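Local coordinates for Blr6230 protein (Bradyrhizobium diazoefficiens USDA 110, PDB 5NGG) that probably hydrolyses beta-lactam antibiotics as a zinc-dependent metallo-beta-lactamase of subclass B3, at residues G51-A56 with G247-R252; M79-I84 with K114-A119; K95-T100 with G108-I113; A225-A230 with S275-F280; D236-P241 with G267-Y272. All blocks are in the same frame, centred on the assembly; numbering follows the deposited sequence.

Interaction 1: G51-A56 with G247-R252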
# COMPACT_ATOMS: atom_id res chain seq x y z
N GLY A 51 5.98 3.59 9.18
CA GLY A 51 6.27 2.19 8.82
C GLY A 51 7.64 1.72 9.28
O GLY A 51 8.29 2.29 10.18
N THR A 52 8.07 0.63 8.66
CA THR A 52 9.35 -0.00 8.95
C THR A 52 10.33 0.39 7.85
O THR A 52 10.02 1.17 6.95
CB THR A 52 9.19 -1.53 9.04
OG1 THR A 52 8.93 -2.03 7.74
CG2 THR A 52 8.06 -1.94 9.99
N ASP A 53 11.54 -0.17 7.92
CA ASP A 53 12.49 0.05 6.85
C ASP A 53 12.08 -0.54 5.49
O ASP A 53 12.60 -0.12 4.46
CB ASP A 53 13.88 -0.46 7.31
CG ASP A 53 14.98 -0.11 6.37
OD1 ASP A 53 14.97 1.02 5.82
OD2 ASP A 53 15.88 -0.96 6.22
N GLY A 54 11.16 -1.51 5.50
CA GLY A 54 10.77 -2.20 4.28
C GLY A 54 9.30 -2.20 3.96
O GLY A 54 8.97 -2.64 2.86
N ILE A 55 8.43 -1.72 4.87
CA ILE A 55 6.98 -1.68 4.64
C ILE A 55 6.52 -0.28 5.06
O ILE A 55 6.78 0.16 6.18
CB ILE A 55 6.22 -2.74 5.46
CG1 ILE A 55 6.59 -4.15 4.97
CG2 ILE A 55 4.71 -2.50 5.34
CD1 ILE A 55 6.13 -5.26 5.88
N ALA A 56 5.85 0.42 4.15
CA ALA A 56 5.40 1.80 4.39
C ALA A 56 4.00 1.79 5.00
O ALA A 56 3.09 1.14 4.47
CB ALA A 56 5.40 2.55 3.07
N GLY A 247 11.60 5.47 -3.46
CA GLY A 247 12.91 5.87 -2.98
C GLY A 247 12.82 6.71 -1.72
O GLY A 247 13.44 7.75 -1.61
N MET A 248 12.05 6.21 -0.75
CA MET A 248 11.75 6.98 0.46
C MET A 248 12.99 7.45 1.22
O MET A 248 13.07 8.62 1.59
CB MET A 248 10.85 6.15 1.39
CG MET A 248 10.41 6.88 2.65
SD MET A 248 11.55 6.77 4.05
CE MET A 248 11.37 5.04 4.49
N GLN A 249 13.93 6.54 1.46
CA GLN A 249 15.03 6.84 2.37
C GLN A 249 15.90 7.95 1.78
O GLN A 249 16.39 8.84 2.49
CB GLN A 249 15.81 5.54 2.66
CG GLN A 249 15.03 4.46 3.42
CD GLN A 249 14.24 3.44 2.56
OE1 GLN A 249 13.75 3.74 1.42
NE2 GLN A 249 14.06 2.22 3.12
N ALA A 250 16.15 7.88 0.49
CA ALA A 250 16.95 8.91 -0.19
C ALA A 250 16.29 10.28 -0.14
O ALA A 250 16.97 11.30 0.01
CB ALA A 250 17.24 8.49 -1.63
N LYS A 251 14.98 10.31 -0.28
CA LYS A 251 14.24 11.57 -0.16
C LYS A 251 14.24 12.12 1.27
O LYS A 251 14.45 13.31 1.47
CB LYS A 251 12.82 11.40 -0.65
CG LYS A 251 12.70 11.31 -2.16
CD LYS A 251 11.36 10.74 -2.59
CE LYS A 251 11.10 10.84 -4.08
NZ LYS A 251 9.89 10.03 -4.41
N ARG A 252 14.05 11.25 2.25
CA ARG A 252 14.07 11.69 3.65
C ARG A 252 15.40 12.39 3.98
O ARG A 252 15.41 13.42 4.66
CB ARG A 252 13.78 10.50 4.60
CG ARG A 252 13.92 10.84 6.09
CD ARG A 252 13.02 11.97 6.53
NE ARG A 252 13.09 12.13 7.98
CZ ARG A 252 12.90 13.27 8.62
NH1 ARG A 252 13.04 13.26 9.95
NH2 ARG A 252 12.64 14.40 7.98
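Gln-249 extends from the first turn of helix 248-253 to Asp-53, in the loop joining strands 47-49 and 58-62, and these two residues carry the contact. NE2 of Gln-249 donates to OD1 of Asp-53 over 3.1 Å, with an N-H...O angle of 162°. OD1 lies in the amide plane, so the donor is well aimed. The acceptor side is less regular: NE2 comes from above the carboxylate plane, and carboxylate and amide stand 89° apart. The backbone O of Asp-53 is also 3.1 Å from NE2 of Gln-249. The first torsion of Asp-53 (chi1 -171°) sets the carboxylate beside the residue's own carbonyl, while a bend at chi2 carries the Gln-249 amide to OD1.

Behind this pair, Thr-52 shapes the loop. Its OG1 accepts from the backbone N of Gly-54 at 3.2 Å, an ST turn, and from N of Ile-55 at 2.9 Å, an ST motif; the same hydroxyl also meets Trp-34 O. Next in the loop, Gly-54 O is hydrogen-bonded to ND1 of the zinc ligand His-242, placing the loop in the second shell of that metal. On the helix side, Met-248 packs on Phe-38 and Tyr-49. A neutral amide facing a carboxylate, with just 102 Å² buried, implies a single, modest polar link at the surface that probably leaves the negative charge of Asp-53 largely in place.

Interaction 2: M79-I84 with K114-A119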
# COMPACT_ATOMS: atom_id res chain seq x y z
N MET A 79 5.27 -2.34 16.94
CA MET A 79 6.20 -1.37 16.38
C MET A 79 5.46 -0.20 15.71
O MET A 79 5.81 0.95 15.89
CB MET A 79 7.16 -2.02 15.38
CG MET A 79 8.05 -1.01 14.69
SD MET A 79 9.21 -1.76 13.55
CE MET A 79 10.43 -2.37 14.69
N ILE A 80 4.47 -0.50 14.89
CA ILE A 80 3.69 0.54 14.25
C ILE A 80 3.02 1.43 15.30
O ILE A 80 3.06 2.65 15.20
CB ILE A 80 2.66 -0.05 13.26
CG1 ILE A 80 3.31 -0.92 12.16
CG2 ILE A 80 1.82 1.05 12.64
CD1 ILE A 80 4.48 -0.31 11.41
N LYS A 81 2.39 0.81 16.30
CA LYS A 81 1.72 1.58 17.34
C LYS A 81 2.73 2.47 18.08
O LYS A 81 2.44 3.63 18.42
CB LYS A 81 0.96 0.63 18.29
CG LYS A 81 -0.28 -0.00 17.66
CD LYS A 81 -1.25 -0.63 18.65
CE LYS A 81 -0.74 -1.93 19.19
NZ LYS A 81 -1.77 -2.60 20.04
N ASP A 82 3.93 1.92 18.31
CA ASP A 82 5.01 2.69 18.93
C ASP A 82 5.43 3.90 18.08
O ASP A 82 5.61 5.00 18.64
CB ASP A 82 6.22 1.78 19.23
CG ASP A 82 6.01 0.88 20.44
OD1 ASP A 82 5.05 1.09 21.22
OD2 ASP A 82 6.83 -0.04 20.62
N ASN A 83 5.58 3.70 16.77
CA ASN A 83 5.93 4.81 15.88
C ASN A 83 4.89 5.94 15.89
O ASN A 83 5.24 7.12 15.84
CB ASN A 83 6.11 4.29 14.46
CG ASN A 83 7.36 3.46 14.31
OD1 ASN A 83 8.28 3.52 15.15
ND2 ASN A 83 7.40 2.67 13.25
N ILE A 84 3.62 5.55 15.92
CA ILE A 84 2.51 6.51 16.02
C ILE A 84 2.69 7.36 17.27
O ILE A 84 2.59 8.59 17.23
CB ILE A 84 1.15 5.77 15.97
CG1 ILE A 84 0.96 5.19 14.55
CG2 ILE A 84 -0.02 6.69 16.33
CD1 ILE A 84 -0.20 4.23 14.41
N LYS A 114 -8.34 -2.37 14.61
CA LYS A 114 -9.77 -2.14 14.53
C LYS A 114 -10.46 -2.44 15.87
O LYS A 114 -11.33 -1.69 16.32
CB LYS A 114 -10.36 -2.98 13.40
CG LYS A 114 -11.85 -2.81 13.23
CD LYS A 114 -12.32 -3.36 11.91
CE LYS A 114 -13.79 -3.09 11.75
NZ LYS A 114 -14.39 -3.93 10.68
N LYS A 115 -10.08 -3.55 16.49
CA LYS A 115 -10.68 -3.91 17.78
C LYS A 115 -10.32 -2.90 18.88
O LYS A 115 -11.18 -2.51 19.68
CB LYS A 115 -10.27 -5.31 18.19
CG LYS A 115 -11.02 -5.79 19.42
CD LYS A 115 -10.96 -7.30 19.58
CE LYS A 115 -11.62 -7.71 20.89
N GLU A 116 -9.05 -2.48 18.90
CA GLU A 116 -8.56 -1.57 19.95
C GLU A 116 -9.22 -0.20 19.86
O GLU A 116 -9.47 0.43 20.88
CB GLU A 116 -7.03 -1.43 19.85
CG GLU A 116 -6.38 -0.48 20.85
CD GLU A 116 -4.86 -0.47 20.74
OE1 GLU A 116 -4.27 -1.49 20.31
OE2 GLU A 116 -4.26 0.56 21.10
N THR A 117 -9.47 0.26 18.63
CA THR A 117 -9.88 1.64 18.39
C THR A 117 -11.35 1.85 18.05
O THR A 117 -11.85 2.96 18.19
CB THR A 117 -9.08 2.27 17.23
OG1 THR A 117 -9.37 1.58 16.00
CG2 THR A 117 -7.59 2.26 17.52
N GLY A 118 -12.02 0.81 17.56
CA GLY A 118 -13.34 0.94 16.98
C GLY A 118 -13.39 1.58 15.61
O GLY A 118 -14.47 1.99 15.16
N ALA A 119 -12.25 1.69 14.93
CA ALA A 119 -12.19 2.31 13.61
C ALA A 119 -12.92 1.46 12.57
O ALA A 119 -13.14 0.28 12.76
CB ALA A 119 -10.75 2.49 13.20
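A surface salt bridge between Lys-81 of helix 77-86 and Glu-116 of helix 110-117 makes up this contact, spanning two helices whose backbones do not meet: the nearest CA atoms, those of the same two residues, are 11.1 Å apart. The side chains approach from opposite directions. NZ of Lys-81 donates to OE1 of Glu-116 at 2.7 Å, and OE1 accepts with its syn lone pair, on the side of the other carboxylate oxygen. Glu-116 supplies much of the reach, its chain running straight out from the helix with chi1 at 178°. Lys-81 instead bends at chi3 (-75°), which turns CE and NZ to OE1. The aliphatic part of the lysine also lies near the carboxylate, CD of Lys-81 being 3.6 Å from OE1 of Glu-116.

Both helices belong to successive beta-alpha-beta crossovers of the metallo-beta-lactamase fold. Helix 77-86 links parallel strands 65-69 and 94-98, and helix 110-117 links 94-98 to 120-124, so the bridge ties neighbouring crossover helices together. Lys-81 NZ has a second salt-bridge partner in Glu-112, one turn before Glu-116, and the ammonium group is therefore shared by two carboxylates. Lys-81, Glu-112 and Glu-116 are all zinc ligands seen crystallographically in this protein, although that metal is not bound to the chain in this model.

Just past Glu-116, helix 110-117 ends. Gly-118 leaves the helical conformation with a phi of 74°, and OG1 of Thr-117 accepts from N of Ala-119 at 3.1 Å in an ST turn, directing the chain toward strand 120-124.

Interaction 3: K95-T100 with G108-I113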
# COMPACT_ATOMS: atom_id res chain seq x y z
N LYS A 95 -9.71 6.72 13.46
CA LYS A 95 -11.15 6.55 13.14
C LYS A 95 -11.42 5.72 11.90
O LYS A 95 -12.47 5.11 11.76
CB LYS A 95 -11.81 7.93 12.95
CG LYS A 95 -11.56 8.88 14.09
CD LYS A 95 -12.19 8.40 15.39
N LEU A 96 -10.52 5.83 10.91
CA LEU A 96 -10.59 5.05 9.68
C LEU A 96 -9.26 4.38 9.43
O LEU A 96 -8.19 4.94 9.72
CB LEU A 96 -10.91 5.89 8.44
CG LEU A 96 -12.24 6.63 8.40
CD1 LEU A 96 -12.31 7.52 7.17
CD2 LEU A 96 -13.40 5.65 8.42
N ILE A 97 -9.38 3.18 8.89
CA ILE A 97 -8.24 2.41 8.38
C ILE A 97 -8.52 2.17 6.90
O ILE A 97 -9.58 1.64 6.54
CB ILE A 97 -8.09 1.07 9.09
CG1 ILE A 97 -7.96 1.26 10.61
CG2 ILE A 97 -6.89 0.33 8.53
CD1 ILE A 97 -8.10 -0.02 11.42
N LEU A 98 -7.57 2.58 6.05
CA LEU A 98 -7.66 2.33 4.61
C LEU A 98 -6.60 1.31 4.23
O LEU A 98 -5.52 1.27 4.81
CB LEU A 98 -7.43 3.62 3.81
CG LEU A 98 -8.68 4.49 3.56
CD1 LEU A 98 -9.58 4.70 4.74
CD2 LEU A 98 -8.28 5.78 2.90
N ASN A 99 -6.94 0.49 3.24
CA ASN A 99 -6.01 -0.50 2.70
C ASN A 99 -5.70 -0.19 1.25
O ASN A 99 -6.61 0.13 0.47
CB ASN A 99 -6.64 -1.88 2.83
CG ASN A 99 -5.71 -3.09 2.49
OD1 ASN A 99 -6.22 -4.09 1.99
ND2 ASN A 99 -4.43 -3.04 2.82
N THR A 100 -4.44 -0.37 0.88
CA THR A 100 -4.04 -0.39 -0.54
C THR A 100 -4.36 -1.76 -1.14
O THR A 100 -5.05 -1.88 -2.15
CB THR A 100 -2.54 -0.10 -0.74
OG1 THR A 100 -1.77 -0.95 0.12
CG2 THR A 100 -2.24 1.38 -0.52
N GLY A 108 -1.52 -7.03 8.37
CA GLY A 108 -1.23 -7.82 9.55
C GLY A 108 -1.71 -7.25 10.86
O GLY A 108 -1.90 -8.00 11.81
N GLY A 109 -1.89 -5.93 10.92
CA GLY A 109 -2.36 -5.27 12.13
C GLY A 109 -3.81 -4.80 12.10
O GLY A 109 -4.26 -4.17 13.08
N PHE A 110 -4.53 -5.07 11.00
CA PHE A 110 -5.88 -4.53 10.90
C PHE A 110 -6.84 -5.03 11.98
O PHE A 110 -7.56 -4.22 12.59
CB PHE A 110 -6.51 -4.83 9.53
CG PHE A 110 -5.96 -4.02 8.37
CD1 PHE A 110 -5.17 -2.91 8.52
CD2 PHE A 110 -6.32 -4.38 7.08
CE1 PHE A 110 -4.73 -2.18 7.41
CE2 PHE A 110 -5.90 -3.65 5.99
CZ PHE A 110 -5.11 -2.55 6.15
N ALA A 111 -6.92 -6.34 12.19
CA ALA A 111 -7.86 -6.86 13.17
C ALA A 111 -7.59 -6.28 14.56
O ALA A 111 -8.52 -5.89 15.31
CB ALA A 111 -7.83 -8.37 13.19
N GLU A 112 -6.30 -6.21 14.91
CA GLU A 112 -5.90 -5.72 16.22
C GLU A 112 -6.25 -4.25 16.39
O GLU A 112 -6.84 -3.84 17.41
CB GLU A 112 -4.41 -5.93 16.43
CG GLU A 112 -3.89 -5.37 17.74
CD GLU A 112 -2.49 -5.80 18.07
OE1 GLU A 112 -2.05 -6.88 17.61
OE2 GLU A 112 -1.83 -5.09 18.85
N ILE A 113 -5.85 -3.44 15.42
CA ILE A 113 -6.09 -2.00 15.54
C ILE A 113 -7.59 -1.69 15.48
O ILE A 113 -8.07 -0.83 16.22
CB ILE A 113 -5.22 -1.18 14.56
CG1 ILE A 113 -3.76 -1.26 15.02
CG2 ILE A 113 -5.67 0.28 14.50
CD1 ILE A 113 -2.73 -0.80 14.02
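Apolar contacts join Ile-97 on strand 94-98 to Phe-110 and Ile-113 on helix 110-117, with 227 Å² buried in all. CG2 of Ile-97 lies 3.5 Å from CE1 and 3.7 Å from CD1 of Phe-110, meeting the ring obliquely as the two side chains slide past each other in opposite directions. The other branch of the isoleucine turns to the next helical turn, CD1 of Ile-97 touching CG2 of Ile-113 at 3.9 Å. The division follows from chi1 of Ile-97 (-57°), which sets CG2 anti to the backbone N and CG1 anti to the carbonyl carbon. Leu-121 of the adjacent strand 120-124 touches both Ile-97 and Phe-110.

The segments are the strand and helix of a beta-alpha-beta crossover, and the connection between them carries the HxHxDH signature of metallo-beta-lactamases: His-101, His-103, Asp-105 and His-106, all zinc ligands here. The Phe-110 packing thus lies close to where the metal-binding loop leaves the strand, and probably helps hold the helix there.

An amide-aromatic contact is the second kind. The side chain of Asn-99 stands at the edge of the Phe-110 ring, with amide and ring planes 90° apart; ND2 of Asn-99 is 3.4 Å from CZ of Phe-110, and CG of Asn-99 is 3.5 Å from CE2 of Phe-110.

Hydrogen bonding of that buried amide is directed elsewhere: ND2 of Asn-99 donates hydrogen bonds to Asp-70 OD1 and His-101 O. Through the latter bond Asn-99 connects the packed ring to the backbone of a zinc ligand.

Interaction 4: A225-A230 with S275-F280. With ZN (zinc ion), chain E.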
# COMPACT_ATOMS: atom_id res chain seq x y z
N ALA A 225 -3.86 -2.83 -17.62
CA ALA A 225 -4.76 -1.67 -17.45
C ALA A 225 -4.19 -0.71 -16.39
O ALA A 225 -4.16 0.51 -16.57
CB ALA A 225 -6.16 -2.11 -17.06
N THR A 226 -3.65 -1.28 -15.31
CA THR A 226 -3.08 -0.47 -14.24
C THR A 226 -1.81 0.29 -14.63
O THR A 226 -1.67 1.47 -14.28
CB THR A 226 -2.88 -1.37 -13.01
OG1 THR A 226 -4.17 -1.65 -12.48
CG2 THR A 226 -2.00 -0.71 -11.95
N PHE A 227 -0.90 -0.34 -15.38
CA PHE A 227 0.30 0.39 -15.80
C PHE A 227 -0.07 1.60 -16.66
O PHE A 227 0.46 2.70 -16.51
CB PHE A 227 1.27 -0.49 -16.59
CG PHE A 227 1.69 -1.75 -15.89
CD1 PHE A 227 1.96 -1.79 -14.53
CD2 PHE A 227 1.85 -2.92 -16.62
CE1 PHE A 227 2.35 -2.98 -13.93
CE2 PHE A 227 2.24 -4.11 -16.03
CZ PHE A 227 2.50 -4.13 -14.68
N ALA A 228 -0.98 1.39 -17.60
CA ALA A 228 -1.44 2.49 -18.48
C ALA A 228 -2.14 3.59 -17.69
O ALA A 228 -1.89 4.78 -17.90
CB ALA A 228 -2.37 1.96 -19.54
N LYS A 229 -3.03 3.19 -16.78
CA LYS A 229 -3.76 4.14 -15.94
C LYS A 229 -2.78 4.99 -15.12
O LYS A 229 -2.90 6.23 -15.08
CB LYS A 229 -4.72 3.39 -15.01
CG LYS A 229 -5.51 4.24 -14.02
CD LYS A 229 -6.46 3.37 -13.23
CE LYS A 229 -7.17 4.11 -12.12
NZ LYS A 229 -8.03 5.16 -12.65
N ALA A 230 -1.78 4.35 -14.53
CA ALA A 230 -0.80 5.05 -13.73
C ALA A 230 -0.04 6.09 -14.53
O ALA A 230 0.19 7.21 -14.05
CB ALA A 230 0.15 4.05 -13.10
N SER A 275 9.00 1.12 -15.43
CA SER A 275 9.86 0.06 -14.88
C SER A 275 9.04 -1.17 -14.51
O SER A 275 9.47 -2.30 -14.74
CB SER A 275 10.62 0.55 -13.66
OG SER A 275 11.44 1.65 -13.96
N LEU A 276 7.86 -0.97 -13.91
CA LEU A 276 6.98 -2.09 -13.61
C LEU A 276 6.49 -2.86 -14.82
O LEU A 276 6.43 -4.10 -14.80
CB LEU A 276 5.74 -1.61 -12.84
CG LEU A 276 5.93 -1.15 -11.41
CD1 LEU A 276 4.61 -0.61 -10.90
CD2 LEU A 276 6.45 -2.27 -10.52
N SER A 277 6.14 -2.14 -15.88
CA SER A 277 5.65 -2.78 -17.10
C SER A 277 6.75 -3.63 -17.75
O SER A 277 6.52 -4.75 -18.26
CB SER A 277 5.15 -1.70 -18.06
OG SER A 277 4.56 -2.28 -19.20
N GLU A 278 7.97 -3.11 -17.72
CA GLU A 278 9.10 -3.84 -18.28
C GLU A 278 9.39 -5.11 -17.47
O GLU A 278 9.61 -6.17 -18.03
CB GLU A 278 10.31 -2.91 -18.38
CG GLU A 278 10.10 -1.84 -19.45
CD GLU A 278 11.08 -0.68 -19.40
OE1 GLU A 278 11.89 -0.57 -18.46
OE2 GLU A 278 11.03 0.16 -20.33
N ASP A 279 9.33 -5.01 -16.15
CA ASP A 279 9.52 -6.20 -15.34
C ASP A 279 8.35 -7.19 -15.54
O ASP A 279 8.57 -8.40 -15.53
CB ASP A 279 9.70 -5.89 -13.86
CG ASP A 279 10.18 -7.12 -13.09
OD1 ASP A 279 11.28 -7.65 -13.40
OD2 ASP A 279 9.45 -7.60 -12.20
N PHE A 280 7.13 -6.67 -15.68
CA PHE A 280 5.97 -7.52 -15.93
C PHE A 280 6.19 -8.38 -17.18
O PHE A 280 5.98 -9.60 -17.17
CB PHE A 280 4.70 -6.69 -16.09
CG PHE A 280 3.48 -7.53 -16.28
CD1 PHE A 280 2.79 -8.04 -15.18
CD2 PHE A 280 3.04 -7.86 -17.56
CE1 PHE A 280 1.70 -8.86 -15.37
CE2 PHE A 280 1.95 -8.67 -17.74
CZ PHE A 280 1.26 -9.16 -16.65
ZN ZN E . -9.08 6.46 -11.40
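Antiparallel helix packing joins Phe-227 of helix 219-232 to Leu-276, Ser-277 and Phe-280 of helix 268-291; the segment axes approach to 10.1 Å with 161° between their directions. Phe-227 projects across the gap and has 112 Å² covered. One face of its ring receives the backbone of helix 268-291: CA of Ser-277 makes a CH-pi contact 4.0 Å from the Phe-227 centroid, and C of Leu-276 lies over the same face, nearer the rim. CB of Leu-276 adds an apolar contact with CE1 of Phe-227 at 3.8 Å.

The far end of the ring meets Phe-280 one turn on. This is an offset edge-to-face pair, the edge of Phe-227 toward the face of Phe-280, with ring centroids 5.5 Å apart and planes at 67°; CE2 of Phe-227 comes within 3.6 Å of CB of Phe-280. In the fold, the pair secures the long C-terminal helix to helix 219-232, and Tyr-223 of the latter also meets the Phe-280 ring.

Lys-229, two residues after Phe-227, extends from another side of its helix, where NZ binds a zinc ion at 2.1 Å. The bend at chi4 (64°) turns the amine to the metal, which is also held by Glu-158 and His-172; coordination suggests that this amine is deprotonated.

Interaction 5: D236-P241 with G267-Y272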
# COMPACT_ATOMS: atom_id res chain seq x y z
N ASP A 236 1.55 14.57 -8.23
CA ASP A 236 2.76 15.29 -7.81
C ASP A 236 3.67 14.47 -6.90
O ASP A 236 4.90 14.60 -6.99
CB ASP A 236 2.37 16.57 -7.08
CG ASP A 236 1.63 17.56 -7.98
OD1 ASP A 236 2.31 18.15 -8.83
OD2 ASP A 236 0.40 17.74 -7.80
N VAL A 237 3.06 13.67 -6.01
CA VAL A 237 3.77 12.95 -4.95
C VAL A 237 3.38 11.48 -5.03
O VAL A 237 2.25 11.13 -4.69
CB VAL A 237 3.41 13.51 -3.56
CG1 VAL A 237 4.06 12.70 -2.44
CG2 VAL A 237 3.80 14.98 -3.44
N LEU A 238 4.33 10.64 -5.43
CA LEU A 238 4.13 9.20 -5.46
C LEU A 238 4.51 8.61 -4.10
O LEU A 238 5.63 8.77 -3.63
CB LEU A 238 5.01 8.55 -6.51
CG LEU A 238 4.91 7.02 -6.58
CD1 LEU A 238 3.49 6.58 -6.93
CD2 LEU A 238 5.93 6.48 -7.56
N LEU A 239 3.56 7.89 -3.50
CA LEU A 239 3.79 7.08 -2.31
C LEU A 239 3.37 5.66 -2.65
O LEU A 239 2.79 5.37 -3.68
CB LEU A 239 3.03 7.63 -1.10
CG LEU A 239 3.35 9.08 -0.72
CD1 LEU A 239 2.50 9.55 0.44
CD2 LEU A 239 4.80 9.22 -0.36
N GLY A 240 3.65 4.72 -1.75
CA GLY A 240 3.31 3.34 -1.97
C GLY A 240 3.49 2.51 -0.73
O GLY A 240 3.93 3.01 0.31
N PRO A 241 3.17 1.21 -0.80
CA PRO A 241 3.13 0.39 0.42
C PRO A 241 4.48 -0.22 0.81
O PRO A 241 4.57 -0.84 1.87
CB PRO A 241 2.07 -0.66 0.11
CG PRO A 241 2.08 -0.78 -1.35
CD PRO A 241 2.56 0.51 -1.95
N GLY A 267 6.86 13.58 -12.29
CA GLY A 267 7.07 12.59 -13.37
C GLY A 267 7.36 11.17 -12.87
O GLY A 267 7.57 10.24 -13.66
N GLU A 268 7.39 10.98 -11.56
CA GLU A 268 7.89 9.73 -11.02
C GLU A 268 6.99 8.54 -11.26
O GLU A 268 7.48 7.44 -11.49
CB GLU A 268 8.15 9.87 -9.53
CG GLU A 268 8.93 8.69 -8.97
CD GLU A 268 9.32 8.86 -7.53
OE1 GLU A 268 9.04 9.93 -6.95
OE2 GLU A 268 9.95 7.92 -6.96
N LEU A 269 5.67 8.74 -11.22
CA LEU A 269 4.78 7.63 -11.42
C LEU A 269 4.89 7.11 -12.88
O LEU A 269 4.87 5.90 -13.09
CB LEU A 269 3.36 8.00 -11.04
CG LEU A 269 2.28 6.94 -11.24
CD1 LEU A 269 2.64 5.63 -10.57
CD2 LEU A 269 0.94 7.48 -10.75
N VAL A 270 5.08 8.00 -13.86
CA VAL A 270 5.33 7.54 -15.23
C VAL A 270 6.60 6.69 -15.29
O VAL A 270 6.60 5.61 -15.89
CB VAL A 270 5.47 8.72 -16.20
CG1 VAL A 270 5.97 8.24 -17.55
CG2 VAL A 270 4.13 9.42 -16.36
N THR A 271 7.69 7.15 -14.70
CA THR A 271 8.95 6.40 -14.71
C THR A 271 8.80 5.04 -13.99
O THR A 271 9.26 3.99 -14.48
CB THR A 271 10.08 7.20 -14.06
OG1 THR A 271 10.22 8.44 -14.76
CG2 THR A 271 11.41 6.45 -14.07
N TYR A 272 8.16 5.07 -12.83
CA TYR A 272 8.02 3.86 -12.04
C TYR A 272 7.11 2.83 -12.73
O TYR A 272 7.45 1.64 -12.81
CB TYR A 272 7.50 4.19 -10.63
CG TYR A 272 7.44 2.96 -9.75
CD1 TYR A 272 8.60 2.28 -9.38
CD2 TYR A 272 6.22 2.49 -9.26
CE1 TYR A 272 8.55 1.16 -8.58
CE2 TYR A 272 6.16 1.35 -8.49
CZ TYR A 272 7.32 0.69 -8.14
OH TYR A 272 7.24 -0.44 -7.38
O HOH W 1 6.75 11.59 -6.63
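Leu-238 is the side chain most covered here, with 102 Å² buried as it projects from strand 237-239 onto Glu-268, Leu-269 and Tyr-272 in the first turns of helix 268-291. Its CG stands anti to the backbone N (chi1 178°), and the two methyls then divide the helix surface. CD1 of Leu-238 meets CD1 of Leu-269 at 3.9 Å, the side chains crossing at about a right angle. CD2 of Leu-238 lies 4.0 Å from CG of Glu-268 and 4.1 Å from CB of Tyr-272.

Strand 237-239 is the outermost strand of the five-stranded sheet, parallel to strand 193-199, and the start of helix 268-291 covers one face of this edge, the axis of its 268-272 segment at 45° to strand 237-239. Alternation along the strand explains the division of labour: Val-237 and Leu-239 turn to the other face and pack on Val-197.

Glu-268 contributes its aliphatic part to the leucine and its carboxylate to a polar link. A water accepts from N of Leu-238 at 2.9 Å and also meets OE1 of Glu-268 at 2.8 Å, although other acceptors compete for its protons. The stronger partner of OE1 is Lys-251 NZ, in a salt bridge to helix 248-253.

Leu-269, with 29 Å² covered, also packs on Leu-198 of the neighbouring strand, extending the apolar seam from the edge strand to the next one inward.

How the interactions relate
Interactions 2 and 3, with centres 8 Å apart, share helix 110-117 beside the seven-stranded sheet. Interactions 4 and 5, 12 Å apart, share helix 268-291, on the opposite side of the chain's centre from that pair. Along the chain, interactions 2 and 3 are completed before the segments of 4 and 5 begin. Interaction 1 joins the halves: its loop 51-56 touches helix 77-86 of interaction 2 through Thr-52 and Met-79, while a salt bridge between Lys-251 and Glu-268 connects it to interaction 5. Five of the six protein ligands of the two-metal centre lie just after strands 94-98 and 237-239, so contacts in both halves probably help to position that centre.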